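PDB 5CED: Bd3459 from Bdellovibrio bacteriovorus HD100, which probably acts as a serine-type D-Ala-D-Ala carboxypeptidase of the S13 family, and carries ring-opened penicillin G covalently bound in its active site. Local coordinates for residues P67-S72 / A364-G369; A340-S345 / A356-V361. The protein carries 1 engineered substitution. All blocks are in the same frame, centred on the assembly; numbering follows the deposited sequence.

How the contacts relate
Starting from the N terminus, the chain passes the short strand 66-67 and reaches the serine-bearing turn 67-72, which leads into helix 72-84. Nearly three hundred residues later, strand 364-373 packs against that turn; this is contact 1, closing a very long loop. Contact 2 is nested inside it: the turn at 340-345, after strand 333-334, folds back on strand 354-361 only eleven residues further on. Strands 354-361 and 364-373 follow each other and lie antiparallel as neighbours in one sheet, with Thr-366 N to Gly-359 O and Met-368 O to Lys-357 N as probable backbone hydrogen bonds. Together the contacts tie two loops to this sheet around the bound penicillin.

Contact 1 of 2, residues P67-S72 / A364-G369; sequences PLASIS and AKTLMG. With PNM (open form - penicillin g), chain C.
This is a buried, mostly apolar contact in which Thr-366 and Met-368 of the central strand 364-373 meet Leu-68 and Ile-71 of the turn carrying Ser-70, whose OG is bonded covalently to C7 of the opened penicillin at 1.4 Å. Ser-70 begins the SxxK motif of penicillin-recognising serine enzymes, so the strand backs the acylated turn. One polar bond pins the two together: Thr-366 OG1 donates to Leu-68 O at 2.7 Å, arriving tilted 33° out of the carbonyl plane. The threonine's chi1 of 63° points OG1 at that oxygen, while CG2 also lies against the turn's backbone, 3.7 Å from Pro-67 O. Ile-71 covers the strand between Thr-366 and Met-368. Its CG2 comes to 3.5 Å from Thr-366 OG1, and the Met-368 sulfur lies against its CB and CD1, with CB to SD at 3.6 Å. At the other end Pro-67 CB touches Ala-364 CB at 4.0 Å. Within the turn, Ala-69 O is gripped twice, by Ser-72 N and by Ser-72 OG at 2.8 Å, which helps fix the backbone beside the nucleophile. Helix 307-322 covers Ile-71 and Met-368 through Met-310, strand 376-385 adds Leu-383 beside Ile-71 and Thr-366, and on the strand's other face Ile-402 of helix 394-411 packs on Lys-365 and Leu-367.

Contact 2 of 2, residues A340-S345 / A356-V361; sequences ASTVGS and AKTGSV. With PNM (open form - penicillin g), chain C.
Thr-342 and Thr-358 meet hydroxyl to hydroxyl where a type I beta turn, Ser-341 to Gly-344, abuts the strand bearing Lys-357, Thr-358 and Gly-359, the KTG motif of the penicillin-binding protein and beta-lactamase fold. This is the tight part: the two OG1 atoms are 2.6 Å apart, and the methyl of each threonine lies beside the other's hydroxyl. Both threonines place OG1 between backbone N and carbonyl carbon (chi1 62° for Thr-342, 47° for Thr-358), which brings the hydroxyls together. Thr-358 OG1 donates to the penicillin carboxylate oxygen O13 at 2.6 Å; Thr-342 supports this ligand-binding threonine, its own CG2 also approaching O13. Alongside, Val-343 CG1 packs on Thr-358 CG2 at 3.9 Å. In the turn itself Ser-341 OG accepts from Val-343 N, an ST turn that steadies the backbone.

The Lys-357 side is looser. Its NZ stays 4.5 Å from Thr-342 OG1, and a water bridges them, hydrogen-bonded to Thr-342 OG1 and accepting from Lys-357 NZ. Bends at chi2 and chi4 fold the lysine back so that NZ donates to Thr-358 O; Lys-73 and Val-74 of helix 72-84 pack against it. Past the turn, Ser-345 does not grip the strand but hydrogen-bonds to Asn-142 of the Bd3460 chain. Farther along the strand the penicillin is held as an antiparallel partner would be: Ser-360 O takes N14, and, consistent with the family's oxyanion hole, to which Ser-70 N adds a weak bond, Ser-360 N donates to the acyl carbonyl oxygen O8 at 2.9 Å with an N-H...O angle of 165°.

Contact 1 of 2, residues P67-S72 / A364-G369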
loop_
_atom_site.group_PDB
_atom_site.type_symbol
_atom_site.label_atom_id
_atom_site.label_comp_id
_atom_site.label_asym_id
_atom_site.label_seq_id
_atom_site.Cartn_x
_atom_site.Cartn_y
_atom_site.Cartn_z
ATOM N N PRO A 67 12.290 13.944 -0.505
ATOM C CA PRO A 67 10.934 13.526 -0.182
ATOM C C PRO A 67 10.795 12.045 -0.030
ATOM O O PRO A 67 11.319 11.264 -0.841
ATOM C CB PRO A 67 10.090 14.033 -1.348
ATOM C CG PRO A 67 10.873 15.144 -1.983
ATOM C CD PRO A 67 12.340 14.796 -1.720
ATOM N N LEU A 68 10.092 11.655 1.030
ATOM C CA LEU A 68 9.927 10.244 1.362
ATOM C C LEU A 68 8.662 9.567 0.809
ATOM O O LEU A 68 8.663 8.351 0.597
ATOM C CB LEU A 68 9.959 10.086 2.868
ATOM C CG LEU A 68 11.224 10.524 3.583
ATOM C CD1 LEU A 68 11.019 10.178 5.064
ATOM C CD2 LEU A 68 12.482 9.854 3.054
ATOM N N ALA A 69 7.606 10.368 0.598
ATOM C CA ALA A 69 6.259 9.887 0.365
ATOM C C ALA A 69 5.862 8.852 1.453
ATOM O O ALA A 69 6.273 8.990 2.641
ATOM C CB ALA A 69 6.152 9.275 -1.064
ATOM N N SER A 70 5.269 7.736 1.177
ATOM C CA SER A 70 4.599 6.906 2.119
ATOM C C SER A 70 5.542 5.908 2.838
ATOM O O SER A 70 5.089 5.326 3.838
ATOM C CB SER A 70 3.527 6.011 1.506
ATOM O OG SER A 70 2.412 6.845 1.239
ATOM N N ILE A 71 6.854 6.094 2.626
ATOM C CA ILE A 71 7.795 5.355 3.522
ATOM C C ILE A 71 7.865 6.073 4.851
ATOM O O ILE A 71 8.334 5.505 5.823
ATOM C CB ILE A 71 9.179 5.062 2.907
ATOM C CG1 ILE A 71 9.996 6.340 2.661
ATOM C CG2 ILE A 71 9.025 4.198 1.641
ATOM C CD1 ILE A 71 11.414 6.085 2.194
ATOM N N SER A 72 7.364 7.298 4.886
ATOM C CA SER A 72 7.109 8.004 6.106
ATOM C C SER A 72 6.321 7.157 7.090
ATOM O O SER A 72 6.483 7.327 8.314
ATOM C CB SER A 72 6.310 9.266 5.836
ATOM O OG SER A 72 7.026 10.208 5.093
ATOM N N ALA A 364 8.644 12.167 -6.081
ATOM C CA ALA A 364 9.430 10.989 -5.633
ATOM C C ALA A 364 8.742 9.656 -5.736
ATOM O O ALA A 364 7.543 9.529 -5.558
ATOM C CB ALA A 364 9.927 11.221 -4.206
ATOM N N LYS A 365 9.527 8.635 -6.048
ATOM C CA LYS A 365 9.118 7.268 -5.935
ATOM C C LYS A 365 10.135 6.622 -4.996
ATOM O O LYS A 365 11.325 6.783 -5.180
ATOM C CB LYS A 365 9.125 6.528 -7.279
ATOM C CG LYS A 365 8.363 5.195 -7.249
ATOM C CD LYS A 365 6.896 5.389 -7.536
ATOM C CE LYS A 365 6.064 4.131 -7.413
ATOM N NZ LYS A 365 5.974 3.667 -5.986
ATOM N N THR A 366 9.649 5.900 -3.978
ATOM C CA THR A 366 10.552 5.443 -2.930
ATOM C C THR A 366 10.262 3.999 -2.524
ATOM O O THR A 366 9.145 3.483 -2.712
ATOM C CB THR A 366 10.475 6.387 -1.698
ATOM O OG1 THR A 366 9.158 6.358 -1.133
ATOM C CG2 THR A 366 10.850 7.825 -2.070
ATOM N N LEU A 367 11.259 3.350 -1.937
ATOM C CA LEU A 367 11.088 2.013 -1.335
ATOM C C LEU A 367 12.131 1.820 -0.208
ATOM O O LEU A 367 13.249 2.292 -0.320
ATOM C CB LEU A 367 11.300 0.950 -2.384
ATOM C CG LEU A 367 10.888 -0.471 -1.989
ATOM C CD1 LEU A 367 9.349 -0.635 -2.049
ATOM C CD2 LEU A 367 11.538 -1.454 -2.929
ATOM N N MET A 368 11.741 1.158 0.876
ATOM C CA MET A 368 12.664 0.830 1.942
ATOM C C MET A 368 12.224 -0.445 2.604
ATOM O O MET A 368 11.036 -0.741 2.671
ATOM C CB MET A 368 12.808 1.980 2.969
ATOM C CG MET A 368 11.624 2.199 3.921
ATOM S SD MET A 368 11.724 3.613 5.046
ATOM C CE MET A 368 12.740 2.987 6.370
ATOM N N GLY A 369 13.191 -1.146 3.198
ATOM C CA GLY A 369 12.886 -2.338 3.937
ATOM C C GLY A 369 14.108 -3.210 4.074
ATOM O O GLY A 369 15.228 -2.698 4.163
HETATM O O8 PNM C . 3.315 7.400 -0.811
HETATM C C7 PNM C . 2.327 7.293 -0.116
HETATM N N4 PNM C . 1.138 5.252 -0.885
HETATM C C3 PNM C . 1.547 5.018 -2.600
HETATM C C11 PNM C . 2.522 3.960 -2.677
HETATM O O13 PNM C . 2.636 3.084 -1.709
HETATM O O12 PNM C . 3.245 3.913 -3.711
HETATM C C2 PNM C . 0.255 4.918 -3.180
HETATM C C10 PNM C . 0.347 5.376 -4.644
HETATM C C9 PNM C . -0.262 3.461 -3.196
HETATM S S1 PNM C . -0.814 5.996 -2.227
HETATM C C5 PNM C . 0.155 6.226 -0.805
HETATM C C6 PNM C . 1.105 7.449 -0.925
HETATM N N14 PNM C . 0.908 8.573 -1.709
HETATM C C15 PNM C . -0.186 9.379 -1.967
HETATM O O16 PNM C . -1.208 9.250 -1.377
HETATM C C17 PNM C . 0.123 10.454 -3.043
HETATM C C18 PNM C . -0.899 10.330 -4.164
HETATM C C19 PNM C . -1.427 11.513 -4.695
HETATM C C20 PNM C . -2.399 11.430 -5.710
HETATM C C21 PNM C . -2.824 10.196 -6.171
HETATM C C22 PNM C . -2.266 9.011 -5.633
HETATM C C23 PNM C . -1.303 9.101 -4.635
#

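Contact 2 of 2, residues A340-S345 / A356-V361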
loop_
_atom_site.group_PDB
_atom_site.type_symbol
_atom_site.label_atom_id
_atom_site.label_comp_id
_atom_site.label_asym_id
_atom_site.label_seq_id
_atom_site.Cartn_x
_atom_site.Cartn_y
_atom_site.Cartn_z
ATOM N N ALA A 340 -2.726 -8.144 -0.598
ATOM C CA ALA A 340 -3.444 -6.877 -0.426
ATOM C C ALA A 340 -2.504 -5.684 -0.177
ATOM O O ALA A 340 -2.875 -4.713 0.488
ATOM C CB ALA A 340 -4.489 -6.980 0.696
ATOM N N SER A 341 -1.299 -5.729 -0.711
ATOM C CA SER A 341 -0.310 -4.722 -0.374
ATOM C C SER A 341 0.214 -4.194 -1.697
ATOM O O SER A 341 0.060 -4.843 -2.739
ATOM C CB SER A 341 0.831 -5.316 0.471
ATOM O OG SER A 341 1.817 -5.967 -0.331
ATOM N N THR A 342 0.885 -3.069 -1.631
ATOM C CA THR A 342 1.522 -2.482 -2.827
ATOM C C THR A 342 2.660 -3.368 -3.407
ATOM O O THR A 342 3.089 -3.104 -4.502
ATOM C CB THR A 342 2.092 -1.091 -2.552
ATOM O OG1 THR A 342 3.104 -1.144 -1.559
ATOM C CG2 THR A 342 1.000 -0.133 -2.076
ATOM N N VAL A 343 3.173 -4.357 -2.660
ATOM C CA VAL A 343 4.271 -5.202 -3.122
ATOM C C VAL A 343 3.809 -6.627 -3.435
ATOM O O VAL A 343 4.637 -7.526 -3.610
ATOM C CB VAL A 343 5.469 -5.220 -2.149
ATOM C CG1 VAL A 343 6.089 -3.817 -2.019
ATOM C CG2 VAL A 343 5.090 -5.768 -0.782
ATOM N N GLY A 344 2.491 -6.817 -3.546
ATOM C CA GLY A 344 1.874 -8.117 -3.799
ATOM C C GLY A 344 2.276 -8.752 -5.108
ATOM O O GLY A 344 2.272 -9.973 -5.233
ATOM N N SER A 345 2.628 -7.930 -6.086
ATOM C CA SER A 345 3.090 -8.451 -7.351
ATOM C C SER A 345 4.552 -8.184 -7.613
ATOM O O SER A 345 4.973 -8.302 -8.756
ATOM C CB SER A 345 2.245 -7.879 -8.491
ATOM O OG SER A 345 0.969 -8.435 -8.422
ATOM N N ALA A 356 9.037 -4.696 2.644
ATOM C CA ALA A 356 9.222 -3.349 2.200
ATOM C C ALA A 356 7.968 -2.505 2.156
ATOM O O ALA A 356 6.865 -3.030 2.126
ATOM C CB ALA A 356 9.924 -3.334 0.847
ATOM N N LYS A 357 8.186 -1.181 2.203
ATOM C CA LYS A 357 7.160 -0.169 2.074
ATOM C C LYS A 357 7.462 0.699 0.867
ATOM O O LYS A 357 8.577 1.110 0.682
ATOM C CB LYS A 357 7.108 0.717 3.335
ATOM C CG LYS A 357 6.057 1.841 3.261
ATOM C CD LYS A 357 4.643 1.323 3.565
ATOM C CE LYS A 357 3.571 2.274 3.041
ATOM N NZ LYS A 357 3.378 2.076 1.567
ATOM N N THR A 358 6.441 1.028 0.092
ATOM C CA THR A 358 6.557 1.860 -1.123
ATOM C C THR A 358 6.119 3.273 -0.798
ATOM O O THR A 358 5.390 3.499 0.158
ATOM C CB THR A 358 5.580 1.354 -2.215
ATOM O OG1 THR A 358 4.280 1.132 -1.624
ATOM C CG2 THR A 358 6.080 0.010 -2.867
ATOM N N GLY A 359 6.503 4.208 -1.653
ATOM C CA GLY A 359 5.977 5.543 -1.637
ATOM C C GLY A 359 5.910 6.156 -3.027
ATOM O O GLY A 359 6.743 5.896 -3.842
ATOM N N SER A 360 4.912 7.001 -3.255
ATOM C CA SER A 360 4.757 7.743 -4.503
ATOM C C SER A 360 4.216 9.101 -4.165
ATOM O O SER A 360 3.189 9.204 -3.549
ATOM C CB SER A 360 3.759 7.059 -5.421
ATOM O OG SER A 360 4.056 5.668 -5.588
ATOM N N VAL A 361 4.910 10.151 -4.600
ATOM C CA VAL A 361 4.335 11.509 -4.658
ATOM C C VAL A 361 4.857 12.209 -5.933
ATOM O O VAL A 361 5.683 11.644 -6.673
ATOM C CB VAL A 361 4.666 12.381 -3.428
ATOM C CG1 VAL A 361 3.948 11.887 -2.195
ATOM C CG2 VAL A 361 6.180 12.542 -3.218
HETATM O O8 PNM C . 3.315 7.400 -0.811
HETATM C C7 PNM C . 2.327 7.293 -0.116
HETATM N N4 PNM C . 1.138 5.252 -0.885
HETATM C C3 PNM C . 1.547 5.018 -2.600
HETATM C C11 PNM C . 2.522 3.960 -2.677
HETATM O O13 PNM C . 2.636 3.084 -1.709
HETATM O O12 PNM C . 3.245 3.913 -3.711
HETATM C C2 PNM C . 0.255 4.918 -3.180
HETATM C C10 PNM C . 0.347 5.376 -4.644
HETATM C C9 PNM C . -0.262 3.461 -3.196
HETATM S S1 PNM C . -0.814 5.996 -2.227
HETATM C C5 PNM C . 0.155 6.226 -0.805
HETATM C C6 PNM C . 1.105 7.449 -0.925
HETATM N N14 PNM C . 0.908 8.573 -1.709
HETATM C C15 PNM C . -0.186 9.379 -1.967
HETATM O O16 PNM C . -1.208 9.250 -1.377
HETATM C C17 PNM C . 0.123 10.454 -3.043
HETATM C C18 PNM C . -0.899 10.330 -4.164
HETATM C C19 PNM C . -1.427 11.513 -4.695
HETATM C C20 PNM C . -2.399 11.430 -5.710
HETATM C C21 PNM C . -2.824 10.196 -6.171
HETATM C C22 PNM C . -2.266 9.011 -5.633
HETATM C C23 PNM C . -1.303 9.101 -4.635
HETATM O O HOH W 1 3.543 -0.722 1.087
#